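Local structure of beta-fructofuranosidase (Bifidobacterium adolescentis, 6NOB) at residues V176-Q181 with V247-E252; I217-T222 with T239-E244; L526-D531 with L552-G557; D556-L561 with D572-I577. The protein probably hydrolyses terminal beta-fructofuranoside linkages, as in sucrose and related fructose-containing sugars, as a member of glycoside hydrolase family 32. One frame throughout, in Å; residues are numbered along the deposited sequence.

How the contacts relate
The four contacts form two pairs on opposite sides of the chain's centre. Contacts 1 and 2, with centres about 9 Å apart, lie in the propeller domain; contact 2 is nested within the chain loop that contact 1 closes, and Glu252 OE2 meets Thr239 OG1 at 2.6 Å. Contacts 3 and 4, also about 9 Å apart between centres, belong to the C-terminal beta-sandwich and share Asp556 and Gly557 at the turn between two neighbouring strands. From contact 2 to contact 4 the nearest atoms are about 28 Å apart. A bound 1,2-ethanediol, probably from the crystallisation liquor, lies about 6 Å from the Phe177 side chain.

Contact 1: V176-Q181 with V247-E252; sequences VFLEPQ and VHVRVE
Phe177 and Val249 carry most of this contact. Val249 sits over one face of the phenyl ring, its CB 3.8 Å from the ring centroid in a CH-pi contact displaced toward the rim. Its CG2 branch, anti to the backbone N, extends to Phe177 CZ at 3.5 Å, while CG1 lies 3.3 Å from Phe177 O. The ring has a polar neighbour as well: Val247 O lies in the ring plane at the edge, 3.4 Å from Phe177 CD1. Leu178 adds its CD2 methyl, which touches Val249 CG2 at 3.9 Å and Glu252 OE1 at 3.6 Å. The carboxylate of Glu252 is engaged through OE2 by Arg223 and Thr239. Both Phe177 and Leu178 face Trp160 in a classic beta bulge, so the two consecutive side chains are presented together to the 247-252 loop of the propeller domain. An alanine in place of Phe177 would probably leave Val249 CB and CG2 without the aromatic surface they rest on and open a gap beside Val247 O. No hydrogen bond links 176-181 to 247-252; they meet through apolar and CH-pi packing, with Val247 O at the ring edge.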
# COMPACT_ATOMS: atom_id res chain seq x y z
N VAL A 176 1.44 12.66 11.67
CA VAL A 176 2.52 12.17 10.82
C VAL A 176 3.61 11.58 11.70
O VAL A 176 4.03 12.17 12.70
CB VAL A 176 3.05 13.31 9.94
CG1 VAL A 176 4.38 12.91 9.30
CG2 VAL A 176 2.03 13.66 8.87
N PHE A 177 4.08 10.38 11.32
CA PHE A 177 4.91 9.55 12.18
C PHE A 177 6.40 9.72 11.92
O PHE A 177 7.16 10.01 12.85
CB PHE A 177 4.51 8.08 12.00
CG PHE A 177 5.19 7.16 12.96
CD1 PHE A 177 4.86 7.17 14.31
CD2 PHE A 177 6.14 6.26 12.51
CE1 PHE A 177 5.48 6.32 15.19
CE2 PHE A 177 6.77 5.40 13.39
CZ PHE A 177 6.44 5.43 14.73
N LEU A 178 6.85 9.53 10.68
CA LEU A 178 8.24 9.73 10.31
C LEU A 178 8.32 10.72 9.15
O LEU A 178 7.36 10.90 8.41
CB LEU A 178 8.92 8.41 9.92
CG LEU A 178 9.31 7.49 11.08
CD1 LEU A 178 9.50 6.07 10.59
CD2 LEU A 178 10.57 8.00 11.76
N GLU A 179 9.48 11.34 9.01
CA GLU A 179 9.67 12.45 8.09
C GLU A 179 11.00 12.30 7.38
O GLU A 179 11.87 11.53 7.82
CB GLU A 179 9.60 13.79 8.84
CG GLU A 179 8.23 14.04 9.45
CD GLU A 179 8.12 15.39 10.12
OE1 GLU A 179 9.05 16.21 10.00
OE2 GLU A 179 7.08 15.64 10.77
N PRO A 180 11.20 13.00 6.25
CA PRO A 180 12.47 12.89 5.53
C PRO A 180 13.63 13.38 6.37
O PRO A 180 13.48 14.17 7.30
CB PRO A 180 12.26 13.80 4.31
CG PRO A 180 10.79 13.88 4.14
CD PRO A 180 10.22 13.83 5.52
N GLN A 181 14.82 12.88 6.03
CA GLN A 181 16.04 13.40 6.62
C GLN A 181 16.06 14.93 6.49
O GLN A 181 15.64 15.46 5.45
CB GLN A 181 17.28 12.80 5.94
CG GLN A 181 17.40 11.29 6.05
CD GLN A 181 16.76 10.58 4.87
OE1 GLN A 181 15.54 10.49 4.78
NE2 GLN A 181 17.59 10.07 3.96
N VAL A 247 1.50 6.42 19.19
CA VAL A 247 1.30 7.64 18.41
C VAL A 247 2.63 8.24 17.97
O VAL A 247 2.86 8.46 16.77
CB VAL A 247 0.48 8.68 19.20
CG1 VAL A 247 0.38 9.98 18.42
CG2 VAL A 247 -0.91 8.13 19.51
N HIS A 248 3.52 8.50 18.92
CA HIS A 248 4.75 9.24 18.65
C HIS A 248 5.93 8.31 18.41
O HIS A 248 6.02 7.23 19.00
CB HIS A 248 5.07 10.19 19.81
CG HIS A 248 3.96 11.13 20.14
ND1 HIS A 248 3.03 10.89 21.13
CD2 HIS A 248 3.62 12.33 19.60
CE1 HIS A 248 2.18 11.89 21.19
NE2 HIS A 248 2.51 12.78 20.27
N VAL A 249 6.85 8.75 17.55
CA VAL A 249 8.07 8.01 17.25
C VAL A 249 9.17 8.47 18.19
O VAL A 249 9.18 9.60 18.69
CB VAL A 249 8.49 8.17 15.77
CG1 VAL A 249 9.10 9.55 15.53
CG2 VAL A 249 9.46 7.08 15.37
N ARG A 250 10.12 7.57 18.45
CA ARG A 250 11.31 7.86 19.24
C ARG A 250 12.55 7.63 18.38
O ARG A 250 12.46 7.39 17.17
CB ARG A 250 11.32 7.01 20.52
CG ARG A 250 10.30 7.48 21.54
CD ARG A 250 10.45 8.97 21.81
NE ARG A 250 9.54 9.44 22.84
CZ ARG A 250 9.66 10.60 23.48
NH1 ARG A 250 10.67 11.41 23.20
NH2 ARG A 250 8.78 10.94 24.41
N VAL A 251 13.72 7.68 19.03
CA VAL A 251 14.98 7.86 18.31
C VAL A 251 15.19 6.75 17.29
O VAL A 251 14.87 5.58 17.53
CB VAL A 251 16.15 7.94 19.31
CG1 VAL A 251 16.16 6.72 20.23
CG2 VAL A 251 17.48 8.10 18.59
N GLU A 252 15.72 7.13 16.12
CA GLU A 252 15.98 6.23 15.00
C GLU A 252 17.48 6.06 14.81
O GLU A 252 18.24 7.03 14.91
CB GLU A 252 15.34 6.79 13.72
CG GLU A 252 15.50 5.92 12.48
CD GLU A 252 14.89 6.55 11.24
OE1 GLU A 252 14.08 7.49 11.39
OE2 GLU A 252 15.22 6.12 10.12

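Contact 2: I217-T222 with T239-E244; sequences IRLYLT and TTCLCE
Ile217 and Cys243 begin a ladder of antiparallel backbone hydrogen bonds that continues through Leu219 with Cys241 to Leu221 with Thr239. Each of these hydrogen-bonded pairs is joined in both directions. The straightest bond runs from Leu219 N to Cys241 O, 2.8 Å with 175° at the hydrogen. At the intervening non-hydrogen-bonded pairs, Arg218 with Leu242 and Tyr220 with Thr240, the CA atoms make CA-H...O contacts to carbonyls of the flanking pairs.

The two strands are the middle pair of a four-stranded antiparallel sheet, 190-202, 216-227, 235-243 and 253-256, one blade of the five-bladed beta-propeller characteristic of family 32 catalytic domains.

Side-chain hydrogen bonding centres on Thr240. Its OG1, anti to the backbone N (chi1 -163°), donates to Leu219 O at 2.9 Å, approaching from above the carbonyl plane, so that this oxygen accepts from both OG1 and Cys241 N. The same hydroxyl accepts from Arg218 NH1 at 3.0 Å, lying in the guanidinium plane. Arg218 NH2 also forms a salt bridge with Asp206.

On the face carrying Arg218, Tyr220, Thr240 and Leu242, packing is largely flat group against aliphatic or hydroxyl. Leu242 CD2 lies over one face of the Arg218 guanidinium, 3.5 Å from CZ, and Thr240 OG1 lies above the Tyr220 ring near its rim, 3.7 Å from CE1. On the face of Ile217, Leu221, Cys241 and Cys243 contacts are mostly apolar, as between Leu221 CD2 and Cys241 SG (4.1 Å), but Thr239 OG1, bonded to Glu252, lies 3.6 Å from Leu221 CD2.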
# COMPACT_ATOMS: atom_id res chain seq x y z
N ILE A 217 5.88 -0.70 19.70
CA ILE A 217 6.06 -1.19 18.34
C ILE A 217 7.48 -0.86 17.91
O ILE A 217 7.89 0.31 17.95
CB ILE A 217 5.05 -0.54 17.37
CG1 ILE A 217 3.62 -0.70 17.85
CG2 ILE A 217 5.21 -1.14 15.97
CD1 ILE A 217 2.63 0.14 17.06
N ARG A 218 8.24 -1.87 17.51
CA ARG A 218 9.53 -1.64 16.88
C ARG A 218 9.37 -1.69 15.37
O ARG A 218 8.84 -2.66 14.83
CB ARG A 218 10.58 -2.67 17.33
CG ARG A 218 11.94 -2.43 16.69
CD ARG A 218 13.08 -3.11 17.44
NE ARG A 218 13.31 -2.55 18.77
CZ ARG A 218 13.90 -1.38 19.00
NH1 ARG A 218 14.31 -0.62 17.98
NH2 ARG A 218 14.08 -0.96 20.24
N LEU A 219 9.81 -0.63 14.71
CA LEU A 219 9.73 -0.53 13.26
C LEU A 219 11.12 -0.68 12.66
O LEU A 219 12.11 -0.21 13.23
CB LEU A 219 9.12 0.80 12.84
CG LEU A 219 7.73 0.90 13.48
CD1 LEU A 219 7.60 2.15 14.32
CD2 LEU A 219 6.64 0.80 12.43
N TYR A 220 11.18 -1.38 11.53
CA TYR A 220 12.38 -1.48 10.71
C TYR A 220 12.04 -0.92 9.34
O TYR A 220 11.12 -1.42 8.68
CB TYR A 220 12.87 -2.93 10.60
CG TYR A 220 13.32 -3.54 11.90
CD1 TYR A 220 14.66 -3.47 12.29
CD2 TYR A 220 12.43 -4.20 12.74
CE1 TYR A 220 15.09 -4.03 13.48
CE2 TYR A 220 12.85 -4.76 13.93
CZ TYR A 220 14.18 -4.67 14.29
OH TYR A 220 14.62 -5.23 15.47
N LEU A 221 12.76 0.11 8.90
CA LEU A 221 12.41 0.81 7.67
C LEU A 221 13.67 1.13 6.88
O LEU A 221 14.80 1.02 7.37
CB LEU A 221 11.63 2.10 7.95
CG LEU A 221 12.40 3.21 8.67
CD1 LEU A 221 12.08 4.56 8.05
CD2 LEU A 221 12.09 3.21 10.15
N THR A 222 13.46 1.53 5.63
CA THR A 222 14.53 1.95 4.74
C THR A 222 14.64 3.47 4.74
O THR A 222 13.63 4.17 4.64
CB THR A 222 14.28 1.46 3.31
OG1 THR A 222 14.35 0.04 3.28
CG2 THR A 222 15.31 2.05 2.35
N THR A 239 17.01 1.07 9.13
CA THR A 239 17.07 1.66 10.47
C THR A 239 15.93 1.11 11.32
O THR A 239 15.02 0.43 10.83
CB THR A 239 17.00 3.19 10.42
OG1 THR A 239 15.68 3.60 10.03
CG2 THR A 239 18.00 3.75 9.41
N THR A 240 15.99 1.41 12.62
CA THR A 240 14.95 0.99 13.55
C THR A 240 14.56 2.15 14.45
O THR A 240 15.33 3.09 14.65
CB THR A 240 15.41 -0.21 14.42
OG1 THR A 240 14.26 -0.82 15.03
CG2 THR A 240 16.36 0.24 15.52
N CYS A 241 13.34 2.08 14.97
CA CYS A 241 12.84 3.05 15.93
C CYS A 241 11.63 2.45 16.64
O CYS A 241 11.08 1.44 16.20
CB CYS A 241 12.50 4.40 15.26
SG CYS A 241 11.24 4.35 13.98
N LEU A 242 11.24 3.08 17.74
CA LEU A 242 10.16 2.58 18.57
C LEU A 242 8.98 3.54 18.54
O LEU A 242 9.16 4.76 18.52
CB LEU A 242 10.60 2.40 20.02
CG LEU A 242 11.49 1.20 20.34
CD1 LEU A 242 11.85 1.23 21.82
CD2 LEU A 242 10.77 -0.09 19.99
N CYS A 243 7.78 2.97 18.54
CA CYS A 243 6.56 3.66 18.94
C CYS A 243 6.15 3.10 20.30
O CYS A 243 5.67 1.97 20.40
CB CYS A 243 5.44 3.48 17.93
SG CYS A 243 4.05 4.54 18.30
N GLU A 244 6.34 3.89 21.35
CA GLU A 244 6.09 3.42 22.71
C GLU A 244 4.67 3.68 23.19
O GLU A 244 4.16 2.92 24.02
CB GLU A 244 7.09 4.06 23.67
CG GLU A 244 8.54 3.74 23.35
CD GLU A 244 9.52 4.50 24.22
OE1 GLU A 244 10.59 4.90 23.71
OE2 GLU A 244 9.22 4.69 25.42

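Contact 3: L526-D531 with L552-G557; sequences LADDAD and LQRTDG
Ala530 O is gripped side-on by Arg554, which donates to it from NE at 2.7 Å and from NH2 at 2.8 Å. The NH2 bond arrives in the carbonyl plane on a lone pair, whereas NE stands above that plane. The oxygen belongs to a connection of the C-terminal beta-sandwich, passing from strand 519-526 of one sheet to strand 532-540 of the other, and an Asx turn shapes it: Asp528 OD1 accepts from Ala530 N, while its OD2 accepts from the backbone N of Lys623. Strand 547-555 brings Arg554 to this loop, its side chain bent at chi3 (63°), which turns NE aside from an otherwise extended chain.

The peptide carbon of Asp529 lies over one face of the guanidinium, and Leu526 CD1 meets NH2 tip to tip at 3.7 Å. A weak bond runs from NH2 to Asp528 O. Asp529 OD1 forms a salt bridge with Arg554 NH1 at 3.5 Å from well outside the guanidinium plane, with no N-H pointing at it, and a water bridges the same two atoms; Arg581 is a second cationic partner of the carboxylate. The loop and the strand end are also joined at Asp531, whose OD1 accepts from Asp556 N at 2.9 Å on its syn side. Nearer Gly557, a water donates to Asp529 OD2 at 2.7 Å and to Gly557 O at 3.0 Å.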
# COMPACT_ATOMS: atom_id res chain seq x y z
N LEU A 526 -22.16 -19.61 -10.58
CA LEU A 526 -22.35 -20.14 -11.92
C LEU A 526 -22.39 -21.67 -11.87
O LEU A 526 -21.68 -22.29 -11.07
CB LEU A 526 -21.23 -19.68 -12.85
CG LEU A 526 -21.05 -18.16 -12.97
CD1 LEU A 526 -19.77 -17.83 -13.71
CD2 LEU A 526 -22.25 -17.53 -13.66
N ALA A 527 -23.22 -22.25 -12.72
CA ALA A 527 -23.46 -23.69 -12.72
C ALA A 527 -22.58 -24.46 -13.70
O ALA A 527 -22.59 -25.70 -13.68
CB ALA A 527 -24.93 -23.99 -13.03
N ASP A 528 -21.82 -23.77 -14.54
CA ASP A 528 -21.09 -24.44 -15.62
C ASP A 528 -19.91 -23.57 -16.02
O ASP A 528 -19.60 -22.56 -15.38
CB ASP A 528 -22.03 -24.71 -16.80
CG ASP A 528 -22.89 -23.52 -17.14
OD1 ASP A 528 -22.33 -22.45 -17.47
OD2 ASP A 528 -24.13 -23.65 -17.08
N ASP A 529 -19.24 -23.96 -17.11
CA ASP A 529 -18.08 -23.25 -17.63
C ASP A 529 -18.39 -22.51 -18.92
O ASP A 529 -17.48 -22.23 -19.70
CB ASP A 529 -16.93 -24.23 -17.84
CG ASP A 529 -15.57 -23.57 -17.68
OD1 ASP A 529 -15.27 -23.11 -16.56
OD2 ASP A 529 -14.82 -23.51 -18.68
N ALA A 530 -19.66 -22.18 -19.16
CA ALA A 530 -20.07 -21.57 -20.41
C ALA A 530 -19.64 -20.11 -20.47
O ALA A 530 -19.28 -19.49 -19.47
CB ALA A 530 -21.58 -21.69 -20.59
N ASP A 531 -19.68 -19.56 -21.69
CA ASP A 531 -19.36 -18.15 -21.89
C ASP A 531 -20.31 -17.27 -21.08
O ASP A 531 -21.52 -17.53 -21.01
CB ASP A 531 -19.45 -17.79 -23.37
CG ASP A 531 -18.25 -18.26 -24.16
OD1 ASP A 531 -17.38 -18.94 -23.57
OD2 ASP A 531 -18.17 -17.96 -25.37
N LEU A 552 -16.26 -8.35 -16.23
CA LEU A 552 -15.71 -9.68 -16.06
C LEU A 552 -16.33 -10.56 -17.14
O LEU A 552 -17.56 -10.67 -17.22
CB LEU A 552 -15.98 -10.25 -14.68
CG LEU A 552 -15.22 -11.55 -14.41
CD1 LEU A 552 -13.74 -11.27 -14.13
CD2 LEU A 552 -15.85 -12.35 -13.28
N GLN A 553 -15.49 -11.17 -17.97
CA GLN A 553 -15.98 -11.90 -19.13
C GLN A 553 -15.25 -13.22 -19.25
O GLN A 553 -14.02 -13.27 -19.12
CB GLN A 553 -15.80 -11.08 -20.41
CG GLN A 553 -16.20 -11.80 -21.68
CD GLN A 553 -16.33 -10.86 -22.85
OE1 GLN A 553 -17.21 -11.01 -23.70
NE2 GLN A 553 -15.44 -9.86 -22.92
N ARG A 554 -16.00 -14.29 -19.49
CA ARG A 554 -15.43 -15.61 -19.73
C ARG A 554 -15.71 -16.01 -21.17
O ARG A 554 -16.84 -15.90 -21.65
CB ARG A 554 -16.01 -16.66 -18.78
CG ARG A 554 -15.42 -18.04 -18.99
CD ARG A 554 -15.76 -18.97 -17.84
NE ARG A 554 -17.20 -19.19 -17.73
CZ ARG A 554 -17.78 -19.80 -16.70
NH1 ARG A 554 -17.05 -20.26 -15.70
NH2 ARG A 554 -19.10 -19.95 -16.68
N THR A 555 -14.67 -16.48 -21.86
CA THR A 555 -14.78 -16.87 -23.26
C THR A 555 -13.90 -18.10 -23.48
O THR A 555 -12.69 -18.03 -23.29
CB THR A 555 -14.35 -15.73 -24.19
OG1 THR A 555 -15.18 -14.59 -23.94
CG2 THR A 555 -14.51 -16.15 -25.64
N ASP A 556 -14.53 -19.21 -23.87
CA ASP A 556 -13.84 -20.47 -24.13
C ASP A 556 -12.98 -20.88 -22.93
O ASP A 556 -11.80 -21.22 -23.06
CB ASP A 556 -13.00 -20.38 -25.40
CG ASP A 556 -13.81 -19.92 -26.60
OD1 ASP A 556 -15.02 -20.22 -26.66
OD2 ASP A 556 -13.23 -19.26 -27.49
N GLY A 557 -13.59 -20.82 -21.74
CA GLY A 557 -12.95 -21.28 -20.53
C GLY A 557 -12.01 -20.30 -19.87
O GLY A 557 -11.56 -20.56 -18.74
O HOH W 1 -12.30 -23.23 -17.65
O HOH W 2 -16.64 -20.25 -21.60
O HOH W 3 -14.20 -20.89 -15.75

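Contact 4: D556-L561 with D572-I577; sequences DGVTRL and DFDSGI
In Arg560, CG is set between the backbone N and the carbonyl carbon (chi1 45°) and the chain bends at chi3 (75°), while in Asp572 CG is anti to its backbone N; the two groups thereby meet across the hairpin in a salt bridge, Asp572 lying just before strand 573-574. Arg560 NE donates to Asp572 OD1, which lies in the guanidinium plane and is approached on its syn side. The modelled 2.5 Å between NE and OD1 is short and doubtful. Val558 CG1 rests against one guanidinium face and also approaches Asp574 OD2 at 3.7 Å. An alanine in place of Arg560 would probably leave Asp572 OD1 without its cationic mate and Val558 CG1 without that flat cover.

Ser575 N to Thr559 O, 2.8 Å, is the firm backbone bond; that from Leu561 N to Phe573 O is long and bent. Leu561 CB and Phe573 CB pack at 3.8 Å, and Leu561 O sits in the ring plane at the edge of Phe573. An Asx turn, Asp574 OD1 accepting from Gly576 N, starts at the residue paired with Arg560 and ends the ladder. The hairpin forms one border of an antiparallel sheet of the sandwich: the weakly bonded strand 573-574 is outermost, strand 558-564 lies between it and strand 547-555, and Met605 of strand 601-606, from the other sheet, touches both Leu561 and Phe573.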
# COMPACT_ATOMS: atom_id res chain seq x y z
N ASP A 556 -14.53 -19.21 -23.87
CA ASP A 556 -13.84 -20.47 -24.13
C ASP A 556 -12.98 -20.88 -22.93
O ASP A 556 -11.80 -21.22 -23.06
CB ASP A 556 -13.00 -20.38 -25.40
CG ASP A 556 -13.81 -19.92 -26.60
OD1 ASP A 556 -15.02 -20.22 -26.66
OD2 ASP A 556 -13.23 -19.26 -27.49
N GLY A 557 -13.59 -20.82 -21.74
CA GLY A 557 -12.95 -21.28 -20.53
C GLY A 557 -12.01 -20.30 -19.87
O GLY A 557 -11.56 -20.56 -18.74
N VAL A 558 -11.69 -19.18 -20.51
CA VAL A 558 -10.77 -18.19 -19.96
C VAL A 558 -11.58 -17.05 -19.38
O VAL A 558 -12.38 -16.42 -20.08
CB VAL A 558 -9.79 -17.68 -21.03
CG1 VAL A 558 -8.84 -16.65 -20.43
CG2 VAL A 558 -9.02 -18.85 -21.63
N THR A 559 -11.38 -16.78 -18.09
CA THR A 559 -12.06 -15.69 -17.39
C THR A 559 -11.08 -14.54 -17.20
O THR A 559 -9.95 -14.76 -16.75
CB THR A 559 -12.60 -16.15 -16.04
OG1 THR A 559 -13.39 -17.34 -16.21
CG2 THR A 559 -13.45 -15.07 -15.40
N ARG A 560 -11.51 -13.33 -17.53
CA ARG A 560 -10.63 -12.18 -17.42
C ARG A 560 -11.44 -10.93 -17.13
O ARG A 560 -12.62 -10.84 -17.47
CB ARG A 560 -9.80 -11.98 -18.70
CG ARG A 560 -10.60 -12.11 -19.98
CD ARG A 560 -9.82 -11.60 -21.18
NE ARG A 560 -8.77 -12.53 -21.60
CZ ARG A 560 -8.97 -13.61 -22.35
NH1 ARG A 560 -10.19 -13.92 -22.75
NH2 ARG A 560 -7.95 -14.39 -22.68
N LEU A 561 -10.79 -9.97 -16.47
CA LEU A 561 -11.33 -8.62 -16.37
C LEU A 561 -11.04 -7.87 -17.66
O LEU A 561 -10.01 -8.09 -18.31
CB LEU A 561 -10.71 -7.88 -15.19
CG LEU A 561 -11.29 -8.15 -13.80
CD1 LEU A 561 -10.39 -7.55 -12.72
CD2 LEU A 561 -12.71 -7.62 -13.68
N ASP A 572 -4.35 -8.17 -21.05
CA ASP A 572 -5.11 -9.41 -20.86
C ASP A 572 -5.14 -9.74 -19.37
O ASP A 572 -4.21 -10.36 -18.85
CB ASP A 572 -4.49 -10.53 -21.68
CG ASP A 572 -5.26 -11.83 -21.59
OD1 ASP A 572 -6.39 -11.83 -21.05
OD2 ASP A 572 -4.74 -12.87 -22.07
N PHE A 573 -6.21 -9.36 -18.68
CA PHE A 573 -6.33 -9.61 -17.25
C PHE A 573 -6.84 -11.03 -16.99
O PHE A 573 -7.87 -11.25 -16.37
CB PHE A 573 -7.23 -8.56 -16.60
CG PHE A 573 -6.72 -7.16 -16.74
CD1 PHE A 573 -5.63 -6.73 -16.01
CD2 PHE A 573 -7.34 -6.27 -17.61
CE1 PHE A 573 -5.15 -5.43 -16.14
CE2 PHE A 573 -6.87 -4.98 -17.74
CZ PHE A 573 -5.78 -4.56 -17.01
N ASP A 574 -6.06 -12.00 -17.48
CA ASP A 574 -6.39 -13.41 -17.31
C ASP A 574 -6.39 -13.78 -15.83
O ASP A 574 -5.41 -13.56 -15.12
CB ASP A 574 -5.38 -14.26 -18.08
CG ASP A 574 -5.81 -15.71 -18.22
OD1 ASP A 574 -6.59 -16.20 -17.39
OD2 ASP A 574 -5.34 -16.37 -19.17
N SER A 575 -7.50 -14.38 -15.38
CA SER A 575 -7.60 -14.77 -13.97
C SER A 575 -6.59 -15.85 -13.61
O SER A 575 -6.21 -15.98 -12.44
CB SER A 575 -9.02 -15.24 -13.65
OG SER A 575 -9.23 -16.58 -14.06
N GLY A 576 -6.15 -16.64 -14.59
CA GLY A 576 -5.15 -17.65 -14.35
C GLY A 576 -5.66 -18.96 -13.80
O GLY A 576 -4.85 -19.81 -13.41
N ILE A 577 -6.98 -19.15 -13.74
CA ILE A 577 -7.55 -20.40 -13.26
C ILE A 577 -8.65 -20.84 -14.22
O ILE A 577 -9.20 -20.05 -14.99
CB ILE A 577 -8.12 -20.29 -11.82
CG1 ILE A 577 -9.39 -19.44 -11.81
CG2 ILE A 577 -7.07 -19.73 -10.87
CD1 ILE A 577 -10.15 -19.51 -10.51
O HOH W 4 -11.69 -19.79 -16.44
O HOH W 5 -8.96 -17.58 -16.76
O HOH W 6 -8.47 -8.08 -20.45